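PDB 6V77: putative HpcE protein from Mycolicibacterium smegmatis, which belongs to the fumarylacetoacetate hydrolase family and binds a zinc ion. Local coordinates for residues V125-R130 / G234-T239; T205-R210 / T239-G244. One frame throughout, in Å; residues are numbered along the deposited sequence. Where two conformers were deposited one is given.

In the fold
Strand 118-128 enters first and, from V125 on, supplies one side of contact 1. The chain then runs through strand 144-155 and strand 177-185 and reaches strand 204-210, the first half of contact 2. After helix 218-226 it comes back as G234-T239, pairs with V125-M128 and closes contact 1 across 103 intervening residues; the chain continues from T239 into G240-G244, which meets the 205-210 strand and closes contact 2 across 28. The two loops cross, and their segments share T239, which touches across contact 1 alone. Contact 1 lies inside the large mixed sheet, contact 2 between the edge strand of the five-stranded sheet and the loop beside the zinc ion, their centres about 19 Å apart.

Contact 1: V125-R130 / G234-T239; sequences VVVMGR and GDVIFT
The F238 ring takes the CG2 methyl of V125 over one face, a CH-pi contact 4.1 Å from CG2 to the ring centroid, with the methyl offset toward the rim and nearest CE1. V125 CG2 stands beside its own backbone N, anti to the carbonyl carbon. The other methyl, CG1, is anti to the N (chi1 176°) and meets V236 CG1 at 3.8 Å, two residues before F238 on the facing strand. K99 makes a cation-pi contact with the same ring, and the F238 side chain lies about 6 Å from the zinc ion.

Beneath these side chains the two strands run antiparallel within the large mixed sheet of the fumarylacetoacetate hydrolase-type domain, where 236-238 lies between 118-128 and the parallel strand 72-76. V126 and I237 form the hydrogen-bonded pair: V126 N to I237 O and I237 N to V126 O are both 2.9 Å. V125-F238 and V127-V236 are the flanking non-hydrogen-bonded pairs, their side chains on the face where V125, V127 and F238 meet strand 177-185 and V236 meets A66.

V126 and I237 point to the other face, toward helix 218-226, and pack CB against CB. There V126 CG2 also meets T239 CG2 at 3.8 Å, the two side chains crossing at about a right angle. Just before strand 236-238 begins, D235 O still accepts from M128 N at 3.0 Å, and G234 N binds M128 O at 2.8 Å from above the carbonyl plane. The M128 side chain, bent at chi2 and chi3, passes CG alongside D235 CB and carries SD over toward I237 CD1. D235 OD2 accepts hydrogen bonds from Y232 N and Q71 NE2.

Contact 2: T205-R210 / T239-G244; sequences TVQHSR and TGTPSG
A classic beta bulge, V206 and Q207 both facing A199, interrupts the edge strand 204-210 where it meets the loop that follows strand 236-238 and passes the zinc ion. Q207 carries the contact. With CG beside its own backbone N (chi1 -68°) and the chain extended beyond it, the side chain reaches across to T241, crossing that side chain at about a right angle. Its NE2 donates to T241 OG1 at 2.8 Å, nearly in the amide plane. Two weak bonds join it, NE2 to P242 O at 2.7 Å, poorly aligned, and NE2 to S243 O at 3.4 Å. Next to it, S209 CB packs on P242 CB at 3.5 Å. Water 1 accepts from H208 N and donates to S243 O, bridging the backbones. At the bulge, G244 CA approaches V206 O at 3.3 Å in a CA-H...O contact. T241 touches the zinc ligands E121 and E123, consistent with Q207 backing the metal site through T241. T241 OG1 donates in turn to V122 O. Q207 OE1 accepts from V122 N while NE2 donates to T241 OG1, which would settle which end of the amide is which.

Contact 1: V125-R130 / G234-T239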
ATOM      1  N   VAL B 125       4.734  -6.406  14.968  1.00 21.11           N
ATOM      2  CA  VAL B 125       4.812  -5.364  13.947  1.00 20.54           C
ATOM      3  C   VAL B 125       6.201  -4.751  14.008  1.00 20.37           C
ATOM      4  O   VAL B 125       6.705  -4.458  15.098  1.00 20.65           O
ATOM      5  CB  VAL B 125       3.722  -4.297  14.158  1.00 20.47           C
ATOM      6  CG1 VAL B 125       3.875  -3.163  13.144  1.00 21.57           C
ATOM      7  CG2 VAL B 125       2.347  -4.919  14.003  1.00 24.70           C
ATOM      8  N   VAL B 126       6.810  -4.568  12.836  1.00 19.99           N
ATOM      9  CA  VAL B 126       8.140  -3.996  12.671  1.00 19.86           C
ATOM     10  C   VAL B 126       7.995  -2.682  11.917  1.00 19.47           C
ATOM     11  O   VAL B 126       7.269  -2.616  10.917  1.00 21.68           O
ATOM     12  CB  VAL B 126       9.072  -4.964  11.915  1.00 20.72           C
ATOM     13  CG1 VAL B 126      10.434  -4.278  11.580  1.00 21.23           C
ATOM     14  CG2 VAL B 126       9.281  -6.245  12.743  1.00 21.23           C
ATOM     15  N   VAL B 127       8.667  -1.633  12.397  1.00 19.57           N
ATOM     16  CA  VAL B 127       8.654  -0.326  11.738  1.00 19.27           C
ATOM     17  C   VAL B 127      10.087  -0.031  11.325  1.00 20.50           C
ATOM     18  O   VAL B 127      10.990  -0.103  12.158  1.00 19.53           O
ATOM     19  CB  VAL B 127       8.121   0.787  12.661  1.00 20.65           C
ATOM     20  CG1 VAL B 127       8.139   2.137  11.946  1.00 22.00           C
ATOM     21  CG2 VAL B 127       6.717   0.466  13.140  1.00 20.62           C
ATOM     22  N   MET B 128      10.291   0.288  10.048  1.00 19.82           N
ATOM     23  CA  MET B 128      11.633   0.512   9.533  1.00 22.65           C
ATOM     24  C   MET B 128      12.177   1.865   9.973  1.00 20.11           C
ATOM     25  O   MET B 128      11.454   2.866   9.984  1.00 20.21           O
ATOM     26  CB  MET B 128      11.624   0.438   8.003  1.00 20.45           C
ATOM     27  CG  MET B 128      11.116  -0.903   7.445  1.00 19.15           C
ATOM     28  SD  MET B 128      12.102  -2.300   8.050  1.00 23.58           S
ATOM     29  CE  MET B 128      13.737  -1.948   7.340  1.00 20.14           C
ATOM     30  N   GLY B 129      13.475   1.899  10.277  1.00 19.45           N
ATOM     31  CA  GLY B 129      14.160   3.139  10.623  1.00 19.72           C
ATOM     32  C   GLY B 129      15.138   3.567   9.538  1.00 25.87           C
ATOM     33  O   GLY B 129      15.575   4.720   9.493  1.00 28.78           O
ATOM     34  N   ARG B 130      15.512   2.627   8.678  1.00 21.03           N
ATOM     35  CA  ARG B 130      16.367   2.899   7.525  1.00 19.62           C
ATOM     36  C   ARG B 130      15.840   2.066   6.373  1.00 25.93           C
ATOM     37  O   ARG B 130      15.365   0.950   6.589  1.00 24.66           O
ATOM     38  CB  ARG B 130      17.811   2.527   7.812  1.00 19.99           C
ATOM     39  CG  ARG B 130      18.763   2.871   6.647  1.00 22.04           C
ATOM     40  CD  ARG B 130      20.175   2.411   6.958  1.00 24.57           C
ATOM     41  NE  ARG B 130      20.968   2.485   5.726  1.00 32.04           N
ATOM     42  CZ  ARG B 130      22.243   2.121   5.611  1.00 37.62           C
ATOM     43  NH1 ARG B 130      22.912   1.652   6.660  1.00 33.78           N
ATOM     44  NH2 ARG B 130      22.843   2.231   4.429  1.00 37.79           N
ATOM     45  N   GLY B 234       9.939   4.196   8.088  1.00 18.94           N
ATOM     46  CA  GLY B 234       8.543   4.315   8.454  1.00 20.09           C
ATOM     47  C   GLY B 234       7.619   3.258   7.869  1.00 22.07           C
ATOM     48  O   GLY B 234       6.448   3.193   8.280  1.00 20.06           O
ATOM     49  N   ASP B 235       8.108   2.404   6.967  1.00 18.40           N
ATOM     50  CA  ASP B 235       7.296   1.294   6.465  1.00 18.78           C
ATOM     51  C   ASP B 235       6.976   0.311   7.591  1.00 19.78           C
ATOM     52  O   ASP B 235       7.723   0.172   8.562  1.00 19.85           O
ATOM     53  CB  ASP B 235       8.017   0.521   5.347  1.00 22.37           C
ATOM     54  CG  ASP B 235       7.968   1.226   3.992  1.00 23.09           C
ATOM     55  OD1 ASP B 235       7.330   2.298   3.868  1.00 19.97           O
ATOM     56  OD2 ASP B 235       8.598   0.686   3.052  1.00 19.48           O
ATOM     57  N   VAL B 236       5.871  -0.413   7.416  1.00 18.45           N
ATOM     58  CA  VAL B 236       5.328  -1.312   8.432  1.00 19.06           C
ATOM     59  C   VAL B 236       5.339  -2.736   7.895  1.00 20.29           C
ATOM     60  O   VAL B 236       4.929  -2.973   6.749  1.00 21.51           O
ATOM     61  CB  VAL B 236       3.899  -0.888   8.830  1.00 21.78           C
ATOM     62  CG1 VAL B 236       3.160  -2.036   9.568  1.00 22.01           C
ATOM     63  CG2 VAL B 236       3.960   0.346   9.706  1.00 23.21           C
ATOM     64  N   ILE B 237       5.797  -3.681   8.721  1.00 19.71           N
ATOM     65  CA  ILE B 237       5.719  -5.108   8.403  1.00 19.21           C
ATOM     66  C   ILE B 237       4.901  -5.803   9.482  1.00 19.99           C
ATOM     67  O   ILE B 237       5.282  -5.787  10.661  1.00 19.90           O
ATOM     68  CB  ILE B 237       7.104  -5.765   8.302  1.00 18.92           C
ATOM     69  CG1 ILE B 237       7.992  -5.030   7.307  1.00 19.44           C
ATOM     70  CG2 ILE B 237       6.955  -7.219   7.849  1.00 19.20           C
ATOM     71  CD1 ILE B 237       9.423  -5.590   7.335  1.00 20.09           C
ATOM     72  N   PHE B 238       3.774  -6.401   9.076  1.00 19.41           N
ATOM     73  CA  PHE B 238       3.021  -7.341   9.903  1.00 20.69           C
ATOM     74  C   PHE B 238       3.643  -8.717   9.682  1.00 21.80           C
ATOM     75  O   PHE B 238       3.525  -9.271   8.587  1.00 22.84           O
ATOM     76  CB  PHE B 238       1.556  -7.327   9.475  1.00 21.47           C
ATOM     77  CG  PHE B 238       0.754  -6.204  10.061  1.00 21.79           C
ATOM     78  CD1 PHE B 238       0.018  -6.421  11.244  1.00 20.31           C
ATOM     79  CD2 PHE B 238       0.694  -4.962   9.447  1.00 26.40           C
ATOM     80  CE1 PHE B 238      -0.741  -5.398  11.795  1.00 24.84           C
ATOM     81  CE2 PHE B 238      -0.062  -3.941   9.995  1.00 24.67           C
ATOM     82  CZ  PHE B 238      -0.774  -4.158  11.170  1.00 23.93           C
ATOM     83  N   THR B 239       4.334  -9.260  10.697  1.00 20.74           N
ATOM     84  CA  THR B 239       5.269 -10.360  10.442  1.00 21.61           C
ATOM     85  C   THR B 239       4.609 -11.731  10.379  1.00 24.47           C
ATOM     86  O   THR B 239       5.305 -12.717  10.086  1.00 24.66           O
ATOM     87  CB  THR B 239       6.389 -10.400  11.495  1.00 20.22           C
ATOM     88  OG1 THR B 239       5.833 -10.553  12.815  1.00 22.61           O
ATOM     89  CG2 THR B 239       7.245  -9.129  11.421  1.00 22.11           C
TER

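Contact 2: T205-R210 / T239-G244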
ATOM      1  N   THR B 205      -7.335 -17.812  26.664  1.00 35.00           N
ATOM      2  CA  THR B 205      -6.265 -17.756  25.668  1.00 33.45           C
ATOM      3  C   THR B 205      -6.718 -18.439  24.386  1.00 30.19           C
ATOM      4  O   THR B 205      -7.288 -19.537  24.422  1.00 31.69           O
ATOM      5  CB  THR B 205      -4.978 -18.414  26.178  1.00 34.84           C
ATOM      6  OG1 THR B 205      -4.541 -17.762  27.373  1.00 40.16           O
ATOM      7  CG2 THR B 205      -3.865 -18.292  25.128  1.00 32.14           C
ATOM      8  N   VAL B 206      -6.497 -17.767  23.260  1.00 30.26           N
ATOM      9  CA  VAL B 206      -6.717 -18.359  21.948  1.00 30.40           C
ATOM     10  C   VAL B 206      -5.450 -18.409  21.107  1.00 29.45           C
ATOM     11  O   VAL B 206      -5.373 -19.236  20.183  1.00 30.15           O
ATOM     12  CB  VAL B 206      -7.833 -17.619  21.182  1.00 29.27           C
ATOM     13  CG1 VAL B 206      -9.197 -17.851  21.874  1.00 32.45           C
ATOM     14  CG2 VAL B 206      -7.518 -16.145  21.080  1.00 28.29           C
ATOM     15  N   GLN B 207      -4.459 -17.553  21.366  1.00 27.77           N
ATOM     16  CA  GLN B 207      -3.148 -17.679  20.742  1.00 27.16           C
ATOM     17  C   GLN B 207      -2.077 -17.473  21.799  1.00 30.82           C
ATOM     18  O   GLN B 207      -2.249 -16.660  22.710  1.00 28.10           O
ATOM     19  CB  GLN B 207      -2.959 -16.663  19.618  1.00 26.26           C
ATOM     20  CG  GLN B 207      -3.854 -16.899  18.396  1.00 26.46           C
ATOM     21  CD  GLN B 207      -3.542 -15.912  17.289  1.00 32.00           C
ATOM     22  OE1 GLN B 207      -3.919 -14.741  17.376  1.00 25.19           O
ATOM     23  NE2 GLN B 207      -2.813 -16.362  16.267  1.00 30.09           N
ATOM     24  N   HIS B 208      -0.984 -18.224  21.680  1.00 27.16           N
ATOM     25  CA  HIS B 208       0.163 -18.053  22.572  1.00 26.85           C
ATOM     26  C   HIS B 208       1.374 -18.762  21.994  1.00 26.75           C
ATOM     27  O   HIS B 208       1.370 -19.991  21.870  1.00 28.46           O
ATOM     28  CB  HIS B 208      -0.123 -18.593  23.975  1.00 32.20           C
ATOM     29  CG  HIS B 208       1.092 -18.619  24.853  1.00 32.83           C
ATOM     30  ND1 HIS B 208       1.697 -19.791  25.258  1.00 32.19           N
ATOM     31  CD2 HIS B 208       1.831 -17.613  25.377  1.00 32.32           C
ATOM     32  CE1 HIS B 208       2.746 -19.504  26.010  1.00 34.98           C
ATOM     33  NE2 HIS B 208       2.855 -18.189  26.090  1.00 29.11           N
ATOM     34  N   SER B 209       2.415 -18.005  21.663  1.00 26.87           N
ATOM     35  CA  SER B 209       3.603 -18.569  21.045  1.00 30.90           C
ATOM     36  C   SER B 209       4.775 -17.621  21.308  1.00 27.74           C
ATOM     37  O   SER B 209       4.682 -16.708  22.134  1.00 25.08           O
ATOM     38  CB  SER B 209       3.358 -18.793  19.545  1.00 29.66           C
ATOM     39  OG  SER B 209       4.369 -19.598  18.975  1.00 31.97           O
ATOM     40  N   ARG B 210       5.884 -17.846  20.612  1.00 25.03           N
ATOM     41  CA  ARG B 210       7.035 -16.951  20.652  0.51 24.47           C
ATOM     42  C   ARG B 210       7.513 -16.718  19.228  1.00 25.26           C
ATOM     43  O   ARG B 210       7.437 -17.618  18.390  1.00 26.26           O
ATOM     44  CB  ARG B 210       8.193 -17.519  21.506  0.51 25.80           C
ATOM     45  CG  ARG B 210       7.835 -17.796  22.981  0.51 25.60           C
ATOM     46  CD  ARG B 210       9.088 -18.101  23.830  0.51 26.03           C
ATOM     47  NE  ARG B 210       9.925 -16.918  24.018  0.51 28.63           N
ATOM     48  CZ  ARG B 210       9.844 -16.100  25.064  0.51 29.26           C
ATOM     49  NH1 ARG B 210      10.636 -15.034  25.139  0.51 27.01           N
ATOM     50  NH2 ARG B 210       8.963 -16.341  26.030  0.51 26.12           N
ATOM     51  N   THR B 239       4.334  -9.260  10.697  1.00 20.74           N
ATOM     52  CA  THR B 239       5.269 -10.360  10.442  1.00 21.61           C
ATOM     53  C   THR B 239       4.609 -11.731  10.379  1.00 24.47           C
ATOM     54  O   THR B 239       5.305 -12.717  10.086  1.00 24.66           O
ATOM     55  CB  THR B 239       6.389 -10.400  11.495  1.00 20.22           C
ATOM     56  OG1 THR B 239       5.833 -10.553  12.815  1.00 22.61           O
ATOM     57  CG2 THR B 239       7.245  -9.129  11.421  1.00 22.11           C
ATOM     58  N   GLY B 240       3.302 -11.817  10.626  1.00 24.97           N
ATOM     59  CA  GLY B 240       2.604 -13.093  10.598  1.00 24.06           C
ATOM     60  C   GLY B 240       2.037 -13.473  11.952  1.00 22.14           C
ATOM     61  O   GLY B 240       2.432 -12.896  12.967  1.00 25.35           O
ATOM     62  N   THR B 241       1.095 -14.426  11.977  1.00 22.98           N
ATOM     63  CA  THR B 241       0.452 -14.807  13.229  1.00 25.16           C
ATOM     64  C   THR B 241       0.674 -16.284  13.555  1.00 27.70           C
ATOM     65  O   THR B 241       0.699 -17.129  12.653  1.00 27.07           O
ATOM     66  CB  THR B 241      -1.066 -14.533  13.194  1.00 24.73           C
ATOM     67  OG1 THR B 241      -1.576 -14.542  14.528  1.00 26.44           O
ATOM     68  CG2 THR B 241      -1.817 -15.561  12.367  1.00 29.38           C
ATOM     69  N   PRO B 242       0.815 -16.622  14.833  1.00 28.75           N
ATOM     70  CA  PRO B 242       0.933 -18.026  15.241  1.00 25.00           C
ATOM     71  C   PRO B 242      -0.418 -18.738  15.152  1.00 26.70           C
ATOM     72  O   PRO B 242      -1.433 -18.168  14.745  1.00 29.29           O
ATOM     73  CB  PRO B 242       1.433 -17.940  16.693  1.00 32.24           C
ATOM     74  CG  PRO B 242       0.953 -16.608  17.185  1.00 27.49           C
ATOM     75  CD  PRO B 242       0.973 -15.690  15.962  1.00 24.64           C
ATOM     76  N   SER B 243      -0.411 -20.004  15.531  1.00 27.45           N
ATOM     77  CA  SER B 243      -1.624 -20.812  15.441  1.00 27.56           C
ATOM     78  C   SER B 243      -2.666 -20.354  16.464  1.00 31.19           C
ATOM     79  O   SER B 243      -2.405 -19.531  17.351  1.00 29.39           O
ATOM     80  CB  SER B 243      -1.297 -22.284  15.643  1.00 31.29           C
ATOM     81  OG  SER B 243      -0.967 -22.530  16.999  1.00 34.97           O
ATOM     82  N   GLY B 244      -3.868 -20.914  16.341  1.00 31.76           N
ATOM     83  CA  GLY B 244      -4.969 -20.560  17.211  1.00 30.63           C
ATOM     84  C   GLY B 244      -6.004 -19.649  16.586  1.00 30.46           C
ATOM     85  O   GLY B 244      -6.973 -19.277  17.272  1.00 29.90           O
TER
HETATM   86  O   HOH W   1      -0.519 -19.738  19.482  1.00 31.65           O